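Local coordinates for protein cytidine deaminase (Burkholderia pseudomallei, PDB 3DMO) that probably deaminates cytidine and 2'-deoxycytidine by zinc-dependent hydrolysis to uridine and 2'-deoxyuridine, salvaging them for UMP synthesis, at residues C49-A54 with E63-F68; G35-L38 with K44-H47; A20-A25 with A84-T89; S69-G74 with G78-I83; V113-M118 with R123-G128. All coordinates share one frame; numbering follows the deposited sequence. Where two conformers were deposited one is given.

How the interactions relate
Five contacts join the strands of one sheet to each other and to helices and a loop beside it. The hairpin of interaction 2 joins the central strand 80-87 through A37 O and A84 N, probably hydrogen-bonded at 2.8 Å. The hairpin of interaction 5 joins that strand's other edge, where V85 N meets V114 O at 2.9 Å in another probable bond. Interaction 3 lays helix 11-22 on the sheet, and interactions 1 and 4 share helix 62-72. Interaction 1 lies near the metal, its T65 side chain about 9 Å from a bound zinc ion, and holds the predicted proton donor E63; the side chains of A36 (interaction 2) and L115 (interaction 5) come within about 5 and 6 Å of that of E63.

Interaction 1. Residues C49-A54 with E63-F68; sequences CNVENA and ERTALF
T65 of helix 62-72 meets the backbone of C49, where strand 45-49 runs out into the loop predicted to bind substrate. One turn or so illustrates how the helix that carries the predicted proton donor is divided between its faces. E63, first in the segment and that predicted donor, has its CB directed away from 49-54; its side chain packs on P95 and on C99, a ligand of the zinc ion. R64 likewise leans on C99 and V102 of helix 97-107. T65 then turns to the loop. With chi1 at -66°, its OG1 stands beside its own backbone N and reaches C49 O at 2.9 Å, while T65 CG2 lies alongside the C49 backbone, 3.8 Å from C49 N. V51 CG2 comes no nearer than 4.3 Å to T65 OG1, and V51 itself packs on L106 of the second subunit. L67 packs on M103 of helix 97-107. F68, whose N bonds back to R64 O at 2.8 Å, rests on N60 of the second subunit. The chemistry centres on one buried hydroxyl: T65 OG1 receives a hydrogen bond from N60 ND2 and has two carbonyls, C49 O and C61 O, competing for its single proton. Such sharing ties the root of the predicted substrate loop, the helix and the backbone of zinc ligand C61 to a common oxygen.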
# COMPACT_ATOMS: atom_id res chain seq x y z
N CYS A 49 -5.32 5.54 -14.79
CA CYS A 49 -4.62 6.76 -14.44
C CYS A 49 -4.30 6.70 -12.96
O CYS A 49 -4.90 5.91 -12.21
CB CYS A 49 -5.47 7.99 -14.78
SG CYS A 49 -7.06 8.03 -13.92
N ASN A 50 -3.34 7.51 -12.52
CA ASN A 50 -3.08 7.59 -11.09
C ASN A 50 -4.22 8.31 -10.36
O ASN A 50 -4.89 9.18 -10.94
CB ASN A 50 -1.69 8.17 -10.76
CG ASN A 50 -1.42 9.53 -11.39
OD1 ASN A 50 -1.87 9.81 -12.50
ND2 ASN A 50 -0.64 10.35 -10.70
N VAL A 51 -4.49 7.88 -9.14
CA VAL A 51 -5.58 8.44 -8.33
C VAL A 51 -5.00 8.66 -6.96
O VAL A 51 -4.73 7.70 -6.23
CB VAL A 51 -6.81 7.50 -8.26
CG1 VAL A 51 -7.92 8.14 -7.42
CG2 VAL A 51 -7.32 7.17 -9.67
N GLU A 52 -4.82 9.93 -6.62
CA GLU A 52 -4.13 10.30 -5.39
C GLU A 52 -5.08 10.48 -4.20
O GLU A 52 -6.31 10.52 -4.36
CB GLU A 52 -3.24 11.53 -5.62
CG GLU A 52 -2.16 11.24 -6.65
CD GLU A 52 -1.08 12.31 -6.77
OE1 GLU A 52 0.01 11.97 -7.27
OE2 GLU A 52 -1.32 13.48 -6.39
N ASN A 53 -4.49 10.56 -3.01
CA ASN A 53 -5.22 10.75 -1.76
C ASN A 53 -4.39 11.64 -0.85
O ASN A 53 -3.16 11.64 -0.96
CB ASN A 53 -5.47 9.39 -1.10
CG ASN A 53 -6.48 9.46 0.01
OD1 ASN A 53 -6.14 9.78 1.16
ND2 ASN A 53 -7.74 9.16 -0.30
N ALA A 54 -5.05 12.41 0.02
CA ALA A 54 -4.35 13.32 0.93
C ALA A 54 -3.39 12.56 1.83
O ALA A 54 -2.34 13.08 2.22
CB ALA A 54 -5.35 14.14 1.76
N GLU A 63 -0.98 2.04 -13.90
CA GLU A 63 -0.84 0.65 -14.32
C GLU A 63 -1.81 -0.22 -13.52
O GLU A 63 -2.53 -1.06 -14.08
CB GLU A 63 0.60 0.14 -14.08
CG GLU A 63 1.72 0.92 -14.80
CD GLU A 63 2.30 2.07 -13.96
OE1 GLU A 63 1.54 2.94 -13.49
OE2 GLU A 63 3.54 2.11 -13.78
N ARG A 64 -1.83 -0.01 -12.20
CA ARG A 64 -2.68 -0.79 -11.32
C ARG A 64 -4.16 -0.48 -11.50
O ARG A 64 -4.98 -1.39 -11.48
CB ARG A 64 -2.24 -0.68 -9.86
CG ARG A 64 -0.98 -1.49 -9.58
CD ARG A 64 -0.58 -1.37 -8.12
NE ARG A 64 0.13 -0.11 -7.87
CZ ARG A 64 0.32 0.42 -6.67
NH1 ARG A 64 -0.14 -0.20 -5.57
NH2 ARG A 64 0.97 1.56 -6.55
N THR A 65 -4.50 0.80 -11.71
CA THR A 65 -5.87 1.21 -12.03
C THR A 65 -6.40 0.48 -13.28
O THR A 65 -7.50 -0.06 -13.25
CB THR A 65 -5.97 2.74 -12.22
OG1 THR A 65 -5.70 3.39 -10.98
CG2 THR A 65 -7.38 3.13 -12.69
N ALA A 66 -5.60 0.46 -14.35
CA ALA A 66 -5.97 -0.25 -15.58
C ALA A 66 -6.19 -1.75 -15.35
O ALA A 66 -7.20 -2.30 -15.77
CB ALA A 66 -4.92 -0.03 -16.67
N LEU A 67 -5.26 -2.39 -14.64
CA LEU A 67 -5.37 -3.82 -14.36
C LEU A 67 -6.55 -4.17 -13.44
O LEU A 67 -7.26 -5.14 -13.69
CB LEU A 67 -4.07 -4.37 -13.79
CG LEU A 67 -2.88 -4.53 -14.75
CD1 LEU A 67 -1.54 -4.55 -13.98
CD2 LEU A 67 -3.02 -5.80 -15.61
N PHE A 68 -6.76 -3.38 -12.38
CA PHE A 68 -7.88 -3.63 -11.47
C PHE A 68 -9.23 -3.46 -12.18
O PHE A 68 -10.18 -4.21 -11.92
CB PHE A 68 -7.81 -2.74 -10.21
CG PHE A 68 -6.57 -2.94 -9.37
CD1 PHE A 68 -6.10 -1.89 -8.58
CD2 PHE A 68 -5.89 -4.15 -9.35
CE1 PHE A 68 -4.96 -2.03 -7.79
CE2 PHE A 68 -4.74 -4.31 -8.55
CZ PHE A 68 -4.28 -3.25 -7.78

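Interaction 2. Residues G35-L38 with K44-H47; sequences GAAL and KVFH
L38 and F46 face each other as a hydrogen-bonded antiparallel pair and supply both of the conventional hydrogen bonds here. L38 N gives to F46 O at 2.9 Å, and F46 N gives to L38 O at 2.8 Å; the N-H...O angle is 163° in both, and both donors lie in the plane of the carbonyl they address. A second class of contact uses CA hydrogens. V45 CA approaches L38 O at 3.1 Å, giving that oxygen a weaker partner beside the amide, and A37 CA does the same to F46 O at 3.3 Å. H47, the non-hydrogen-bonded partner of A37, brings its CA to A36 O at 3.5 Å. Apolar contacts come third and are modest. A37 CB touches V45 CG1 at 4.3 Å, a diagonal neighbour brought there because that branch stands anti to the V45 backbone N (chi1 175°). The methylenes L38 CB and F46 CB meet at 4.4 Å, after which the F46 ring leads off, with L38 O near its plane at the edge. L38 and F46 thus share one face, covered by A70 of helix 62-72, whereas A37 and H47 lie under A17 of helix 11-22. This is a beta hairpin at one margin of a mixed sheet, sandwiched between helices as in the cytidine deaminase fold.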
# COMPACT_ATOMS: atom_id res chain seq x y z
N GLY A 35 -0.67 7.95 -17.28
CA GLY A 35 -1.71 7.17 -17.93
C GLY A 35 -1.20 5.80 -18.33
O GLY A 35 -0.01 5.60 -18.58
N ALA A 36 -2.13 4.85 -18.41
CA ALA A 36 -1.82 3.52 -18.89
C ALA A 36 -2.97 3.02 -19.72
O ALA A 36 -4.12 3.42 -19.53
CB ALA A 36 -1.56 2.57 -17.72
N ALA A 37 -2.66 2.15 -20.67
CA ALA A 37 -3.69 1.50 -21.46
C ALA A 37 -3.33 0.04 -21.64
O ALA A 37 -2.23 -0.29 -22.07
CB ALA A 37 -3.85 2.17 -22.81
N LEU A 38 -4.28 -0.81 -21.30
CA LEU A 38 -4.10 -2.25 -21.25
C LEU A 38 -4.98 -2.87 -22.32
O LEU A 38 -6.17 -2.53 -22.41
CB LEU A 38 -4.55 -2.74 -19.87
CG LEU A 38 -4.53 -4.20 -19.46
CD1 LEU A 38 -3.10 -4.73 -19.41
CD2 LEU A 38 -5.21 -4.33 -18.11
N LYS A 44 -9.93 -5.84 -26.15
CA LYS A 44 -10.54 -4.77 -25.37
C LYS A 44 -9.46 -3.93 -24.68
O LYS A 44 -8.46 -4.47 -24.21
CB LYS A 44 -11.49 -5.35 -24.33
CG LYS A 44 -12.48 -4.35 -23.77
CD LYS A 44 -13.68 -5.09 -23.17
CE LYS A 44 -14.91 -4.18 -23.07
NZ LYS A 44 -14.74 -3.13 -22.02
N VAL A 45 -9.67 -2.62 -24.65
CA VAL A 45 -8.71 -1.69 -24.07
C VAL A 45 -9.25 -1.10 -22.77
O VAL A 45 -10.42 -0.69 -22.71
CB VAL A 45 -8.33 -0.58 -25.08
CG1 VAL A 45 -7.43 0.47 -24.45
CG2 VAL A 45 -7.65 -1.20 -26.28
N PHE A 46 -8.42 -1.08 -21.74
CA PHE A 46 -8.76 -0.47 -20.46
C PHE A 46 -7.81 0.67 -20.15
O PHE A 46 -6.59 0.49 -20.20
CB PHE A 46 -8.74 -1.51 -19.34
CG PHE A 46 -9.86 -2.50 -19.42
CD1 PHE A 46 -11.06 -2.27 -18.74
CD2 PHE A 46 -9.74 -3.64 -20.20
CE1 PHE A 46 -12.11 -3.18 -18.82
CE2 PHE A 46 -10.79 -4.55 -20.29
CZ PHE A 46 -11.98 -4.31 -19.59
N HIS A 47 -8.38 1.84 -19.83
CA HIS A 47 -7.62 3.01 -19.39
C HIS A 47 -7.32 2.91 -17.90
O HIS A 47 -8.15 2.44 -17.12
CB HIS A 47 -8.43 4.29 -19.60
CG HIS A 47 -8.47 4.77 -21.02
ND1 HIS A 47 -7.85 4.10 -22.05
CD2 HIS A 47 -9.09 5.84 -21.57
CE1 HIS A 47 -8.07 4.75 -23.18
NE2 HIS A 47 -8.82 5.80 -22.92

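Interaction 3. Residues A20-A25 with A84-T89; sequences AAREKA and AVVGET
R22 lies stretched along the end of strand 80-87, its length passing V86, G87 and E88 in turn. The chain is extended from its root, with CG anti to the backbone N (chi1 177°) and no bend before NE. R22 CD comes first to the backbone, 3.8 Å from V86 O, with the V86 CG1 methyl 4.3 Å from the same CD. Further out, R22 NE passes G87 CA at 4.2 Å, where a glycine brings only backbone to the guanidinium; the hydrogen bond of NE itself goes to K33 O. At the tip, R22 NH2 lies 3.9 Å from E88 CB. R22 belongs to helix 11-22, which lies on the sheet face carrying A84 and V86; R22 to A25 form a type I turn, and E88 is the centre of an inverse gamma turn. The two charged side chains meet at a slant, with guanidinium and carboxylate planes 90° apart. R22 NH2 is 4.3 Å from E88 OE2, which sits well outside the guanidinium plane; no N-H points at that oxygen, and the two charged groups probably interact only by attraction at a distance. Water fills in the rest. One water, lying in the guanidinium plane at its edge, takes a hydrogen bond from E88 N at 2.8 Å and a weak one from R22 NH2. Another donates to E88 OE2 at 2.6 Å and is weakly held by the same NH2. M118, from the loop after strand 112-116, packs against both R22 and E88.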
# COMPACT_ATOMS: atom_id res chain seq x y z
N ALA A 20 -4.52 9.40 -23.62
CA ALA A 20 -5.90 9.77 -23.37
C ALA A 20 -6.31 9.43 -21.93
O ALA A 20 -7.02 10.22 -21.29
CB ALA A 20 -6.86 9.12 -24.38
N ALA A 21 -5.86 8.27 -21.44
CA ALA A 21 -6.07 7.84 -20.05
C ALA A 21 -5.46 8.84 -19.06
O ALA A 21 -6.11 9.24 -18.09
CB ALA A 21 -5.47 6.45 -19.84
N ARG A 22 -4.22 9.24 -19.34
CA ARG A 22 -3.46 10.18 -18.51
C ARG A 22 -4.22 11.47 -18.24
O ARG A 22 -4.13 12.02 -17.15
CB ARG A 22 -2.10 10.48 -19.16
CG ARG A 22 -1.25 11.49 -18.41
CD ARG A 22 0.15 11.61 -19.01
NE ARG A 22 0.88 12.75 -18.44
CZ ARG A 22 0.80 14.00 -18.89
NH1 ARG A 22 0.04 14.29 -19.94
NH2 ARG A 22 1.49 14.97 -18.30
N GLU A 23 -4.99 11.94 -19.23
CA GLU A 23 -5.74 13.19 -19.10
C GLU A 23 -6.77 13.17 -17.97
O GLU A 23 -7.17 14.21 -17.46
CB GLU A 23 -6.42 13.55 -20.42
CG GLU A 23 -5.45 13.97 -21.53
CD GLU A 23 -4.64 15.20 -21.15
OE1 GLU A 23 -3.41 15.08 -20.98
OE2 GLU A 23 -5.25 16.30 -21.02
N LYS A 24 -7.19 11.97 -17.57
CA LYS A 24 -8.21 11.79 -16.55
C LYS A 24 -7.65 11.58 -15.14
O LYS A 24 -8.41 11.38 -14.20
CB LYS A 24 -9.14 10.63 -16.95
CG LYS A 24 -9.93 10.95 -18.23
CD LYS A 24 -10.79 9.81 -18.72
CE LYS A 24 -9.99 8.80 -19.56
NZ LYS A 24 -10.78 7.53 -19.81
N ALA A 25 -6.33 11.65 -15.00
CA ALA A 25 -5.67 11.46 -13.71
C ALA A 25 -6.22 12.40 -12.63
O ALA A 25 -6.62 13.53 -12.91
CB ALA A 25 -4.18 11.64 -13.84
N ALA A 84 0.59 -0.14 -22.17
CA ALA A 84 1.39 1.06 -22.42
C ALA A 84 1.30 1.99 -21.21
O ALA A 84 0.22 2.11 -20.63
CB ALA A 84 0.91 1.80 -23.68
N VAL A 85 2.41 2.61 -20.83
CA VAL A 85 2.44 3.55 -19.70
C VAL A 85 3.13 4.84 -20.16
O VAL A 85 4.16 4.78 -20.85
CB VAL A 85 3.21 2.95 -18.47
CG1 VAL A 85 2.93 3.76 -17.19
CG2 VAL A 85 2.83 1.48 -18.27
N VAL A 86 2.57 5.99 -19.78
CA VAL A 86 3.11 7.29 -20.22
C VAL A 86 3.09 8.33 -19.08
O VAL A 86 2.13 8.41 -18.32
CB VAL A 86 2.37 7.83 -21.49
CG1 VAL A 86 0.87 8.05 -21.24
CG2 VAL A 86 3.02 9.10 -22.00
N GLY A 87 4.17 9.10 -18.98
CA GLY A 87 4.21 10.26 -18.08
C GLY A 87 5.13 11.32 -18.65
O GLY A 87 5.79 11.11 -19.66
N GLU A 88 5.18 12.47 -17.98
CA GLU A 88 6.04 13.59 -18.38
C GLU A 88 7.44 13.39 -17.79
O GLU A 88 7.85 14.05 -16.83
CB GLU A 88 5.42 14.92 -17.93
CG GLU A 88 6.15 16.16 -18.45
CD GLU A 88 6.00 16.35 -19.94
OE1 GLU A 88 7.00 16.12 -20.68
OE2 GLU A 88 4.88 16.71 -20.39
N THR A 89 8.19 12.47 -18.40
CA THR A 89 9.51 12.10 -17.91
C THR A 89 10.56 12.29 -19.00
O THR A 89 10.23 12.40 -20.18
CB THR A 89 9.54 10.63 -17.41
OG1 THR A 89 8.92 9.78 -18.39
CG2 THR A 89 8.78 10.48 -16.10
O HOH W 1 3.37 13.38 -16.00
O HOH W 2 3.05 17.49 -18.67

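Interaction 4. Residues S69-G74 with G78-I83; sequences SALAAG and GEFAAI
The far end of the F80 ring, CE2 and CZ, meets A70 and L71, consecutive residues of helix 62-72. A70 CB sits 3.5 Å from F80 CE2, approaching the ring obliquely. L71 CD2 comes to the ring edge, close to the ring plane, 3.7 Å from F80 CZ and 4.0 Å from F80 CE1, its side chain crossing that of F80 at about a right angle. One step outward, torsions place these groups: F80 CG lies beside its backbone N (chi1 -48°), sending the ring across to the helix. L71 CD2 swings toward the ring although the L71 CB does not point there, and L71 also packs on Y26 of the second subunit. Farther along, the helix closes with a Schellman motif at G74, which has positive phi and whose N bonds L71 O at 2.9 Å. E79 OE1 passes 3.9 Å from G74 O; both are acceptors, and the carboxylate is instead held by N41 through a hydrogen bond and R76 through a salt bridge. Around this shell, L38 of strand 34-40 touches F80, as do Y75 and L111 from loops. The contact thus closes a beta-alpha-beta crossover: strand 45-49, helix 62-72, then strand 80-87 parallel to the first, with strand 34-40 between the two.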
# COMPACT_ATOMS: atom_id res chain seq x y z
N SER A 69 -9.30 -2.48 -13.10
CA SER A 69 -10.50 -2.24 -13.91
C SER A 69 -10.80 -3.43 -14.82
O SER A 69 -11.95 -3.87 -14.92
CB SER A 69 -10.35 -0.96 -14.73
OG SER A 69 -10.55 0.19 -13.93
N ALA A 70 -9.77 -3.95 -15.48
CA ALA A 70 -9.92 -5.13 -16.33
C ALA A 70 -10.35 -6.36 -15.51
O ALA A 70 -11.21 -7.12 -15.94
CB ALA A 70 -8.65 -5.40 -17.08
N LEU A 71 -9.74 -6.56 -14.34
CA LEU A 71 -10.13 -7.65 -13.44
C LEU A 71 -11.60 -7.56 -13.04
O LEU A 71 -12.32 -8.55 -13.07
CB LEU A 71 -9.23 -7.70 -12.20
CG LEU A 71 -7.98 -8.60 -12.15
CD1 LEU A 71 -8.34 -10.05 -11.87
CD2 LEU A 71 -7.12 -8.51 -13.40
N ALA A 72 -12.04 -6.36 -12.67
CA ALA A 72 -13.44 -6.09 -12.35
C ALA A 72 -14.41 -6.37 -13.52
O ALA A 72 -15.58 -6.67 -13.30
CB ALA A 72 -13.60 -4.66 -11.85
N ALA A 73 -13.89 -6.29 -14.75
CA ALA A 73 -14.67 -6.61 -15.94
C ALA A 73 -14.64 -8.11 -16.29
O ALA A 73 -15.23 -8.52 -17.28
CB ALA A 73 -14.19 -5.76 -17.14
N GLY A 74 -13.95 -8.91 -15.48
CA GLY A 74 -13.94 -10.36 -15.67
C GLY A 74 -12.73 -10.92 -16.40
O GLY A 74 -12.73 -12.09 -16.78
N GLY A 78 -3.20 -13.45 -16.87
CA GLY A 78 -2.74 -14.06 -18.11
C GLY A 78 -3.56 -13.70 -19.33
O GLY A 78 -3.22 -14.12 -20.44
N GLU A 79 -4.63 -12.93 -19.15
CA GLU A 79 -5.50 -12.55 -20.27
C GLU A 79 -5.16 -11.21 -20.91
O GLU A 79 -5.99 -10.65 -21.63
CB GLU A 79 -6.97 -12.56 -19.85
CG GLU A 79 -7.50 -13.95 -19.58
CD GLU A 79 -9.00 -13.99 -19.61
OE1 GLU A 79 -9.65 -13.50 -18.66
OE2 GLU A 79 -9.54 -14.54 -20.59
N PHE A 80 -3.95 -10.72 -20.65
CA PHE A 80 -3.51 -9.42 -21.18
C PHE A 80 -2.39 -9.55 -22.21
O PHE A 80 -1.44 -10.31 -22.01
CB PHE A 80 -3.15 -8.47 -20.04
CG PHE A 80 -4.19 -8.43 -18.96
CD1 PHE A 80 -3.96 -9.06 -17.74
CD2 PHE A 80 -5.42 -7.85 -19.20
CE1 PHE A 80 -4.94 -9.06 -16.76
CE2 PHE A 80 -6.42 -7.84 -18.23
CZ PHE A 80 -6.17 -8.46 -17.00
N ALA A 81 -2.54 -8.84 -23.32
CA ALA A 81 -1.56 -8.86 -24.39
C ALA A 81 -0.44 -7.84 -24.18
O ALA A 81 0.74 -8.14 -24.37
CB ALA A 81 -2.24 -8.60 -25.72
N ALA A 82 -0.82 -6.62 -23.79
CA ALA A 82 0.14 -5.52 -23.66
C ALA A 82 -0.41 -4.41 -22.78
O ALA A 82 -1.64 -4.22 -22.67
CB ALA A 82 0.48 -4.94 -25.05
N ILE A 83 0.51 -3.67 -22.16
CA ILE A 83 0.18 -2.44 -21.44
C ILE A 83 1.14 -1.32 -21.87
O ILE A 83 2.34 -1.55 -22.01
CB ILE A 83 0.20 -2.67 -19.89
CG1 ILE A 83 -0.39 -1.47 -19.15
CG2 ILE A 83 1.60 -3.06 -19.40
CD1 ILE A 83 -0.61 -1.73 -17.65

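Interaction 5. Residues V113-M118 with R123-G128; sequences VVLTNM and RVTSAG
L115 runs side by side with R123 across the hairpin of strands 112-116 and 122-126, and can be traced outward atom by atom. L115 CB lies 3.7 Å from R123 O, the oxygen that accepts the bond from L115 N at 2.8 Å. CG, standing beside the backbone N (chi1 -56°), carries L115 CD1 over one face of the R123 guanidinium, 3.8 Å from R123 NH2 and 3.9 Å from R123 NE. The same CD1 touches T125 CG2 at 4.0 Å. R123 reaches this position because its CG sits between backbone N and carbonyl carbon (chi1 72°) and the chain is extended from there. The backbones bond reciprocally at both hydrogen-bonded pairs, R123 N to L115 O at 2.9 Å and T125 N to V113 O at 2.8 Å. The bond from V113 N to T125 O is straight at the hydrogen, but its donor stands 43° out of the carbonyl plane. Past it, V113 CG2 lies 3.7 Å from A127 N, at the head of helix 127-130 that S126 caps through D129 N. A methyl over a guanidinium face blocks none of its in-plane N-H directions, consistent with R123 keeping a weak, long ion pair to D133 of the fourth subunit.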
# COMPACT_ATOMS: atom_id res chain seq x y z
N VAL A 113 5.31 -4.76 -22.19
CA VAL A 113 5.19 -3.48 -21.52
C VAL A 113 5.82 -2.40 -22.42
O VAL A 113 7.01 -2.46 -22.72
CB VAL A 113 5.87 -3.51 -20.12
CG1 VAL A 113 5.77 -2.16 -19.44
CG2 VAL A 113 5.25 -4.61 -19.24
N VAL A 114 5.00 -1.46 -22.87
CA VAL A 114 5.42 -0.37 -23.75
C VAL A 114 5.53 0.92 -22.92
O VAL A 114 4.51 1.45 -22.47
CB VAL A 114 4.41 -0.14 -24.92
CG1 VAL A 114 4.89 0.98 -25.84
CG2 VAL A 114 4.16 -1.44 -25.70
N LEU A 115 6.75 1.39 -22.70
CA LEU A 115 6.99 2.57 -21.86
C LEU A 115 7.31 3.77 -22.72
O LEU A 115 8.10 3.67 -23.66
CB LEU A 115 8.14 2.30 -20.89
CG LEU A 115 7.96 1.08 -20.00
CD1 LEU A 115 9.25 0.81 -19.24
CD2 LEU A 115 6.74 1.28 -19.07
N THR A 116 6.70 4.90 -22.40
CA THR A 116 6.91 6.11 -23.20
C THR A 116 6.80 7.39 -22.37
O THR A 116 6.53 7.34 -21.17
CB THR A 116 5.98 6.12 -24.45
OG1 THR A 116 6.42 7.14 -25.37
CG2 THR A 116 4.52 6.35 -24.09
N ASN A 117 7.03 8.53 -23.00
CA ASN A 117 6.84 9.82 -22.34
C ASN A 117 6.04 10.71 -23.27
O ASN A 117 5.38 10.21 -24.18
CB ASN A 117 8.19 10.45 -21.96
CG ASN A 117 9.10 10.66 -23.15
OD1 ASN A 117 8.69 10.49 -24.30
ND2 ASN A 117 10.35 11.02 -22.89
N MET A 118 6.09 12.02 -23.04
CA MET A 118 5.32 12.96 -23.85
C MET A 118 6.17 13.57 -24.98
O MET A 118 5.75 14.54 -25.61
CB MET A 118 4.74 14.07 -22.97
CG MET A 118 3.77 13.59 -21.89
SD MET A 118 2.36 12.67 -22.54
CE MET A 118 1.39 13.95 -23.32
N ARG A 123 10.45 2.67 -25.08
CA ARG A 123 11.12 1.38 -24.99
C ARG A 123 10.12 0.27 -24.69
O ARG A 123 9.11 0.47 -24.00
CB ARG A 123 12.29 1.37 -24.00
CG ARG A 123 11.93 1.42 -22.54
CD ARG A 123 13.21 1.37 -21.72
NE ARG A 123 12.96 1.10 -20.30
CZ ARG A 123 13.05 -0.10 -19.74
NH1 ARG A 123 13.37 -1.17 -20.46
NH2 ARG A 123 12.82 -0.25 -18.44
N VAL A 124 10.41 -0.90 -25.25
CA VAL A 124 9.54 -2.06 -25.10
C VAL A 124 10.26 -3.09 -24.25
O VAL A 124 11.43 -3.42 -24.47
CB VAL A 124 9.10 -2.64 -26.47
CG1 VAL A 124 8.16 -3.84 -26.27
CG2 VAL A 124 8.41 -1.57 -27.31
N THR A 125 9.56 -3.56 -23.24
CA THR A 125 10.13 -4.53 -22.33
C THR A 125 9.04 -5.54 -21.93
O THR A 125 8.01 -5.61 -22.59
CB THR A 125 10.82 -3.82 -21.12
OG1 THR A 125 11.46 -4.79 -20.28
CG2 THR A 125 9.84 -2.96 -20.31
N SER A 126 9.30 -6.33 -20.90
CA SER A 126 8.32 -7.30 -20.39
C SER A 126 8.21 -7.17 -18.87
O SER A 126 9.11 -6.60 -18.23
CB SER A 126 8.72 -8.73 -20.77
OG SER A 126 9.85 -9.17 -20.03
N ALA A 127 7.13 -7.68 -18.29
CA ALA A 127 6.96 -7.63 -16.83
C ALA A 127 8.09 -8.39 -16.13
O ALA A 127 8.60 -7.95 -15.09
CB ALA A 127 5.60 -8.18 -16.42
N GLY A 128 8.50 -9.52 -16.72
CA GLY A 128 9.60 -10.31 -16.16
C GLY A 128 10.94 -9.58 -16.18
O GLY A 128 11.70 -9.66 -15.22